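Putative hyaluronoglucosaminidase (Clostridium perfringens, PDB 6PWI) is a family 84 glycoside hydrolase whose catalytic region, contained in this piece of a longer secreted protein, probably removes N-acetylhexosamine residues from glycans. Local coordinates at residues Tyr220-Tyr229 with Asp274-Leu285. Residues are numbered along the deposited sequence; the frame is centred on the assembly and turned at random.
Sequences YHSLKWREPY and DLEKIIAKFEQL
Lys281 reaches from helix 268-286 of the (beta/alpha)8 barrel into the loop 220-229, which follows barrel strand 210-213. Its CG lies anti to the backbone N (chi1 -175°), and bends further along the chain bring NZ among three backbone carbonyls. Lys281 NZ donates to Tyr220 O at 2.8 Å, in the carbonyl plane, and to Trp225 O and Glu227 O from above theirs. A lysine suits this buried place because its three N-H groups can hold three separate points of an irregular loop, and the carbonyls probably stabilise its charge.

One turn further on, Gln284 OE1 accepts from Tyr229 N at 2.9 Å, while Gln284 NE2 donates to Tyr229 O; a glutamine amide offers the acceptor and donor this backbone needs. The Tyr229 ring lays its edge near Leu285 CD2, and its hydroxyl bonds Asp218 and Trp253.

Toward the helix start, the indole of Trp225 turns its edge to Ile278 N and Asp274 O, with CZ3 3.7 Å from Ile278 CB; its side chain is about 9 Å from that of Asp299, the predicted proton donor. Trp225 CZ2 sits over the centre of one face of the Arg226 guanidinium, whose NH1 bonds Asp261 O, and Arg226 CG lies over the indole rim. Extended from CG to NE, Arg226 can present two nitrogens side by side to the carboxylate of Asp274. The two planes are 39° apart. In this salt bridge Arg226 NE meets Asp274 OD1, and Arg226 NH2 meets Asp274 OD2 at 2.9 Å.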
ATOM      1  N   TYR A 220     -15.914 -19.081   5.047  1.00 40.73           N
ATOM      2  CA  TYR A 220     -15.684 -20.100   4.034  1.00 39.74           C
ATOM      3  C   TYR A 220     -14.202 -20.279   3.721  1.00 39.19           C
ATOM      4  O   TYR A 220     -13.850 -21.202   2.995  1.00 39.10           O
ATOM      5  CB  TYR A 220     -16.542 -19.855   2.792  1.00 39.95           C
ATOM      6  CG  TYR A 220     -18.014 -19.994   3.077  1.00 41.49           C
ATOM      7  CD1 TYR A 220     -18.621 -21.242   3.117  1.00 41.12           C
ATOM      8  CD2 TYR A 220     -18.790 -18.880   3.367  1.00 41.01           C
ATOM      9  CE1 TYR A 220     -19.970 -21.376   3.413  1.00 41.34           C
ATOM     10  CE2 TYR A 220     -20.137 -18.996   3.665  1.00 40.59           C
ATOM     11  CZ  TYR A 220     -20.729 -20.248   3.686  1.00 42.56           C
ATOM     12  OH  TYR A 220     -22.061 -20.345   3.970  1.00 43.93           O
ATOM     13  N   HIS A 221     -13.350 -19.406   4.265  1.00 40.44           N
ATOM     14  CA  HIS A 221     -11.915 -19.542   4.074  1.00 41.93           C
ATOM     15  C   HIS A 221     -11.307 -20.149   5.337  1.00 42.78           C
ATOM     16  O   HIS A 221     -10.100 -20.351   5.433  1.00 40.89           O
ATOM     17  CB  HIS A 221     -11.300 -18.201   3.642  1.00 42.90           C
ATOM     18  CG  HIS A 221     -10.851 -17.338   4.771  1.00 46.08           C
ATOM     19  ND1 HIS A 221     -11.709 -16.916   5.762  1.00 48.02           N
ATOM     20  CD2 HIS A 221      -9.640 -16.824   5.076  1.00 49.23           C
ATOM     21  CE1 HIS A 221     -11.050 -16.185   6.635  1.00 48.57           C
ATOM     22  NE2 HIS A 221      -9.777 -16.112   6.237  1.00 50.86           N
ATOM     23  N   SER A 222     -12.179 -20.472   6.295  1.00 45.38           N
ATOM     24  CA  SER A 222     -11.768 -20.822   7.642  1.00 53.39           C
ATOM     25  C   SER A 222     -12.986 -21.328   8.405  1.00 59.50           C
ATOM     26  O   SER A 222     -14.013 -20.654   8.415  1.00 80.01           O
ATOM     27  CB  SER A 222     -11.182 -19.603   8.318  1.00 52.82           C
ATOM     28  OG  SER A 222     -10.873 -19.868   9.676  1.00 53.02           O
ATOM     29  N   LEU A 223     -12.865 -22.488   9.061  1.00 55.95           N
ATOM     30  CA  LEU A 223     -13.947 -23.084   9.843  1.00 53.10           C
ATOM     31  C   LEU A 223     -14.908 -23.856   8.941  1.00 48.05           C
ATOM     32  O   LEU A 223     -15.102 -25.052   9.131  1.00 46.86           O
ATOM     33  CB  LEU A 223     -14.688 -22.045  10.701  1.00 53.14           C
ATOM     34  CG  LEU A 223     -14.477 -22.139  12.216  1.00 57.05           C
ATOM     35  CD1 LEU A 223     -15.277 -21.070  12.948  1.00 55.32           C
ATOM     36  CD2 LEU A 223     -14.847 -23.518  12.748  1.00 54.03           C
ATOM     37  N   LYS A 224     -15.508 -23.166   7.968  1.00 43.31           N
ATOM     38  CA  LYS A 224     -16.350 -23.816   6.978  1.00 42.52           C
ATOM     39  C   LYS A 224     -15.582 -23.937   5.665  1.00 39.97           C
ATOM     40  O   LYS A 224     -16.172 -23.856   4.591  1.00 39.04           O
ATOM     41  CB  LYS A 224     -17.658 -23.041   6.766  1.00 45.26           C
ATOM     42  CG  LYS A 224     -18.628 -23.003   7.942  1.00 46.62           C
ATOM     43  CD  LYS A 224     -20.057 -22.748   7.494  1.00 50.50           C
ATOM     44  CE  LYS A 224     -21.030 -22.487   8.625  1.00 53.35           C
ATOM     45  NZ  LYS A 224     -20.976 -21.077   9.085  1.00 56.52           N
ATOM     46  N   TRP A 225     -14.263 -24.149   5.759  1.00 39.40           N
ATOM     47  CA  TRP A 225     -13.428 -24.193   4.567  1.00 39.92           C
ATOM     48  C   TRP A 225     -13.797 -25.371   3.668  1.00 39.91           C
ATOM     49  O   TRP A 225     -13.529 -25.328   2.469  1.00 39.19           O
ATOM     50  CB  TRP A 225     -11.933 -24.176   4.905  1.00 38.07           C
ATOM     51  CG  TRP A 225     -11.426 -25.362   5.667  1.00 36.69           C
ATOM     52  CD1 TRP A 225     -11.211 -25.430   7.013  1.00 37.16           C
ATOM     53  CD2 TRP A 225     -11.032 -26.642   5.135  1.00 35.62           C
ATOM     54  NE1 TRP A 225     -10.720 -26.662   7.358  1.00 36.83           N
ATOM     55  CE2 TRP A 225     -10.604 -27.430   6.228  1.00 36.06           C
ATOM     56  CE3 TRP A 225     -11.006 -27.208   3.853  1.00 34.88           C
ATOM     57  CZ2 TRP A 225     -10.153 -28.743   6.074  1.00 35.34           C
ATOM     58  CZ3 TRP A 225     -10.558 -28.504   3.701  1.00 34.44           C
ATOM     59  CH2 TRP A 225     -10.140 -29.261   4.797  1.00 34.32           C
ATOM     60  N   ARG A 226     -14.416 -26.405   4.254  1.00 41.44           N
ATOM     61  CA  ARG A 226     -14.777 -27.604   3.514  1.00 42.18           C
ATOM     62  C   ARG A 226     -15.916 -27.303   2.545  1.00 42.41           C
ATOM     63  O   ARG A 226     -15.920 -27.802   1.421  1.00 40.74           O
ATOM     64  CB  ARG A 226     -15.145 -28.741   4.471  1.00 41.51           C
ATOM     65  CG  ARG A 226     -13.938 -29.484   5.017  1.00 40.23           C
ATOM     66  CD  ARG A 226     -14.344 -30.280   6.237  1.00 42.25           C
ATOM     67  NE  ARG A 226     -13.180 -30.956   6.790  1.00 43.85           N
ATOM     68  CZ  ARG A 226     -12.608 -30.652   7.950  1.00 44.14           C
ATOM     69  NH1 ARG A 226     -13.111 -29.688   8.702  1.00 41.69           N
ATOM     70  NH2 ARG A 226     -11.543 -31.321   8.359  1.00 43.66           N
ATOM     71  N   GLU A 227     -16.856 -26.464   2.992  1.00 43.19           N
ATOM     72  CA  GLU A 227     -18.082 -26.193   2.260  1.00 46.13           C
ATOM     73  C   GLU A 227     -17.815 -25.206   1.126  1.00 42.72           C
ATOM     74  O   GLU A 227     -17.167 -24.183   1.333  1.00 45.25           O
ATOM     75  CB  GLU A 227     -19.145 -25.664   3.222  1.00 53.47           C
ATOM     76  CG  GLU A 227     -19.360 -26.582   4.417  1.00 64.26           C
ATOM     77  CD  GLU A 227     -20.311 -26.071   5.488  1.00 72.22           C
ATOM     78  OE1 GLU A 227     -20.999 -25.049   5.244  1.00 75.14           O
ATOM     79  OE2 GLU A 227     -20.365 -26.698   6.568  1.00 78.18           O
ATOM     80  N   PRO A 228     -18.303 -25.467  -0.108  1.00 39.06           N
ATOM     81  CA  PRO A 228     -18.202 -24.481  -1.184  1.00 37.25           C
ATOM     82  C   PRO A 228     -18.831 -23.146  -0.781  1.00 36.38           C
ATOM     83  O   PRO A 228     -19.752 -23.102   0.030  1.00 35.92           O
ATOM     84  CB  PRO A 228     -18.986 -25.125  -2.341  1.00 36.13           C
ATOM     85  CG  PRO A 228     -18.950 -26.612  -2.050  1.00 35.71           C
ATOM     86  CD  PRO A 228     -18.946 -26.721  -0.540  1.00 36.77           C
ATOM     87  N   TYR A 229     -18.300 -22.053  -1.339  1.00 35.49           N
ATOM     88  CA  TYR A 229     -18.891 -20.732  -1.201  1.00 34.23           C
ATOM     89  C   TYR A 229     -20.298 -20.767  -1.795  1.00 34.58           C
ATOM     90  O   TYR A 229     -20.498 -21.367  -2.847  1.00 34.49           O
ATOM     91  CB  TYR A 229     -18.061 -19.697  -1.975  1.00 33.60           C
ATOM     92  CG  TYR A 229     -16.939 -19.025  -1.220  1.00 31.10           C
ATOM     93  CD1 TYR A 229     -17.198 -18.006  -0.314  1.00 30.76           C
ATOM     94  CD2 TYR A 229     -15.616 -19.378  -1.436  1.00 30.77           C
ATOM     95  CE1 TYR A 229     -16.177 -17.371   0.379  1.00 30.32           C
ATOM     96  CE2 TYR A 229     -14.583 -18.756  -0.749  1.00 30.96           C
ATOM     97  CZ  TYR A 229     -14.863 -17.749   0.163  1.00 30.67           C
ATOM     98  OH  TYR A 229     -13.857 -17.136   0.856  1.00 27.90           O
ATOM     99  N   ASP A 274      -9.960 -35.441   3.432  1.00 42.82           N
ATOM    100  CA  ASP A 274      -9.826 -34.017   3.688  1.00 40.62           C
ATOM    101  C   ASP A 274      -9.032 -33.331   2.575  1.00 38.62           C
ATOM    102  O   ASP A 274      -9.288 -32.171   2.256  1.00 38.53           O
ATOM    103  CB  ASP A 274      -9.304 -33.755   5.105  1.00 40.71           C
ATOM    104  CG  ASP A 274     -10.406 -33.510   6.125  1.00 41.97           C
ATOM    105  OD1 ASP A 274     -11.554 -33.226   5.702  1.00 41.40           O
ATOM    106  OD2 ASP A 274     -10.111 -33.596   7.336  1.00 41.30           O
ATOM    107  N   LEU A 275      -8.080 -34.050   1.969  1.00 37.53           N
ATOM    108  CA  LEU A 275      -7.312 -33.481   0.870  1.00 38.61           C
ATOM    109  C   LEU A 275      -8.208 -33.283  -0.351  1.00 41.88           C
ATOM    110  O   LEU A 275      -7.970 -32.381  -1.153  1.00 42.45           O
ATOM    111  CB  LEU A 275      -6.106 -34.366   0.544  1.00 34.91           C
ATOM    112  CG  LEU A 275      -5.237 -33.860  -0.608  1.00 34.05           C
ATOM    113  CD1 LEU A 275      -4.611 -32.518  -0.268  1.00 32.91           C
ATOM    114  CD2 LEU A 275      -4.170 -34.873  -0.994  1.00 32.71           C
ATOM    115  N   GLU A 276      -9.238 -34.130  -0.476  1.00 47.87           N
ATOM    116  CA  GLU A 276     -10.188 -34.055  -1.577  1.00 50.25           C
ATOM    117  C   GLU A 276     -10.969 -32.745  -1.492  1.00 46.15           C
ATOM    118  O   GLU A 276     -11.239 -32.109  -2.511  1.00 41.89           O
ATOM    119  CB  GLU A 276     -11.156 -35.240  -1.543  1.00 57.75           C
ATOM    120  CG  GLU A 276     -10.626 -36.487  -2.231  1.00 67.00           C
ATOM    121  CD  GLU A 276     -11.626 -37.622  -2.419  1.00 72.62           C
ATOM    122  OE1 GLU A 276     -12.851 -37.378  -2.281  1.00 73.35           O
ATOM    123  OE2 GLU A 276     -11.178 -38.753  -2.709  1.00 73.99           O
ATOM    124  N   LYS A 277     -11.314 -32.360  -0.258  1.00 43.70           N
ATOM    125  CA  LYS A 277     -12.162 -31.204  -0.014  1.00 43.28           C
ATOM    126  C   LYS A 277     -11.377 -29.914  -0.231  1.00 39.87           C
ATOM    127  O   LYS A 277     -11.873 -29.007  -0.899  1.00 37.95           O
ATOM    128  CB  LYS A 277     -12.800 -31.268   1.376  1.00 43.33           C
ATOM    129  CG  LYS A 277     -13.337 -32.640   1.743  1.00 44.67           C
ATOM    130  CD  LYS A 277     -14.714 -32.631   2.341  1.00 47.61           C
ATOM    131  CE  LYS A 277     -15.228 -34.041   2.536  1.00 49.32           C
ATOM    132  NZ  LYS A 277     -16.116 -34.121   3.716  1.00 51.71           N
ATOM    133  N   ILE A 278     -10.152 -29.846   0.312  1.00 36.87           N
ATOM    134  CA  ILE A 278      -9.349 -28.643   0.155  1.00 36.02           C
ATOM    135  C   ILE A 278      -9.122 -28.382  -1.335  1.00 35.47           C
ATOM    136  O   ILE A 278      -9.283 -27.256  -1.804  1.00 35.23           O
ATOM    137  CB  ILE A 278      -8.046 -28.673   0.988  1.00 36.22           C
ATOM    138  CG1 ILE A 278      -7.491 -27.262   1.209  1.00 36.93           C
ATOM    139  CG2 ILE A 278      -7.002 -29.595   0.374  1.00 36.63           C
ATOM    140  CD1 ILE A 278      -6.478 -27.147   2.331  1.00 36.32           C
ATOM    141  N   ILE A 279      -8.797 -29.444  -2.082  1.00 34.33           N
ATOM    142  CA  ILE A 279      -8.542 -29.320  -3.506  1.00 34.11           C
ATOM    143  C   ILE A 279      -9.836 -28.916  -4.214  1.00 34.61           C
ATOM    144  O   ILE A 279      -9.802 -28.120  -5.148  1.00 37.21           O
ATOM    145  CB  ILE A 279      -7.894 -30.606  -4.067  1.00 35.59           C
ATOM    146  CG1 ILE A 279      -6.400 -30.655  -3.727  1.00 34.98           C
ATOM    147  CG2 ILE A 279      -8.131 -30.751  -5.568  1.00 33.52           C
ATOM    148  CD1 ILE A 279      -5.760 -32.005  -3.931  1.00 36.40           C
ATOM    149  N   ALA A 280     -10.975 -29.436  -3.747  1.00 33.47           N
ATOM    150  CA  ALA A 280     -12.250 -29.061  -4.336  1.00 32.11           C
ATOM    151  C   ALA A 280     -12.454 -27.558  -4.153  1.00 31.90           C
ATOM    152  O   ALA A 280     -12.785 -26.848  -5.103  1.00 30.55           O
ATOM    153  CB  ALA A 280     -13.378 -29.865  -3.732  1.00 29.64           C
ATOM    154  N   LYS A 281     -12.214 -27.086  -2.924  1.00 31.30           N
ATOM    155  CA  LYS A 281     -12.386 -25.683  -2.596  1.00 31.12           C
ATOM    156  C   LYS A 281     -11.471 -24.825  -3.465  1.00 31.96           C
ATOM    157  O   LYS A 281     -11.898 -23.782  -3.953  1.00 32.90           O
ATOM    158  CB  LYS A 281     -12.147 -25.416  -1.108  1.00 29.15           C
ATOM    159  CG  LYS A 281     -12.434 -23.991  -0.665  1.00 28.57           C
ATOM    160  CD  LYS A 281     -13.769 -23.462  -1.145  1.00 27.68           C
ATOM    161  CE  LYS A 281     -14.469 -22.616  -0.106  1.00 27.75           C
ATOM    162  NZ  LYS A 281     -14.510 -23.300   1.210  1.00 27.60           N
ATOM    163  N   PHE A 282     -10.224 -25.277  -3.660  1.00 31.64           N
ATOM    164  CA  PHE A 282      -9.274 -24.537  -4.477  1.00 31.42           C
ATOM    165  C   PHE A 282      -9.778 -24.488  -5.914  1.00 32.00           C
ATOM    166  O   PHE A 282      -9.656 -23.456  -6.573  1.00 33.51           O
ATOM    167  CB  PHE A 282      -7.861 -25.119  -4.370  1.00 32.22           C
ATOM    168  CG  PHE A 282      -7.035 -24.662  -3.189  1.00 33.62           C
ATOM    169  CD1 PHE A 282      -7.582 -23.896  -2.169  1.00 34.69           C
ATOM    170  CD2 PHE A 282      -5.700 -25.025  -3.079  1.00 33.93           C
ATOM    171  CE1 PHE A 282      -6.811 -23.487  -1.091  1.00 34.67           C
ATOM    172  CE2 PHE A 282      -4.930 -24.618  -1.999  1.00 33.84           C
ATOM    173  CZ  PHE A 282      -5.487 -23.852  -1.004  1.00 33.15           C
ATOM    174  N   GLU A 283     -10.357 -25.607  -6.375  1.00 32.77           N
ATOM    175  CA  GLU A 283     -10.911 -25.712  -7.718  1.00 32.40           C
ATOM    176  C   GLU A 283     -12.041 -24.701  -7.897  1.00 31.96           C
ATOM    177  O   GLU A 283     -12.156 -24.094  -8.962  1.00 33.23           O
ATOM    178  CB  GLU A 283     -11.401 -27.131  -8.020  1.00 34.09           C
ATOM    179  CG  GLU A 283     -10.296 -28.163  -8.171  1.00 35.49           C
ATOM    180  CD  GLU A 283      -9.442 -28.033  -9.422  1.00 38.51           C
ATOM    181  OE1 GLU A 283      -9.682 -27.088 -10.212  1.00 39.79           O
ATOM    182  OE2 GLU A 283      -8.539 -28.878  -9.607  1.00 39.20           O
ATOM    183  N   GLN A 284     -12.863 -24.519  -6.849  1.00 30.31           N
ATOM    184  CA  GLN A 284     -13.979 -23.585  -6.905  1.00 29.97           C
ATOM    185  C   GLN A 284     -13.457 -22.165  -7.128  1.00 29.67           C
ATOM    186  O   GLN A 284     -13.967 -21.450  -7.990  1.00 31.16           O
ATOM    187  CB  GLN A 284     -14.883 -23.688  -5.671  1.00 30.42           C
ATOM    188  CG  GLN A 284     -16.189 -22.911  -5.821  1.00 32.95           C
ATOM    189  CD  GLN A 284     -16.951 -22.647  -4.541  1.00 34.60           C
ATOM    190  OE1 GLN A 284     -16.397 -22.606  -3.442  1.00 34.92           O
ATOM    191  NE2 GLN A 284     -18.249 -22.435  -4.677  1.00 34.95           N
ATOM    192  N   LEU A 285     -12.431 -21.767  -6.363  1.00 27.34           N
ATOM    193  CA  LEU A 285     -11.846 -20.445  -6.539  1.00 26.21           C
ATOM    194  C   LEU A 285     -11.164 -20.367  -7.901  1.00 27.43           C
ATOM    195  O   LEU A 285     -11.274 -19.341  -8.570  1.00 28.15           O
ATOM    196  CB  LEU A 285     -10.865 -20.130  -5.403  1.00 24.11           C
ATOM    197  CG  LEU A 285     -11.453 -19.552  -4.111  1.00 22.48           C
ATOM    198  CD1 LEU A 285     -12.408 -18.402  -4.378  1.00 21.25           C
ATOM    199  CD2 LEU A 285     -12.124 -20.621  -3.272  1.00 21.73           C
TER
HETATM  200  O   HOH W   1     -14.552 -28.644  -0.654  1.00 39.93           O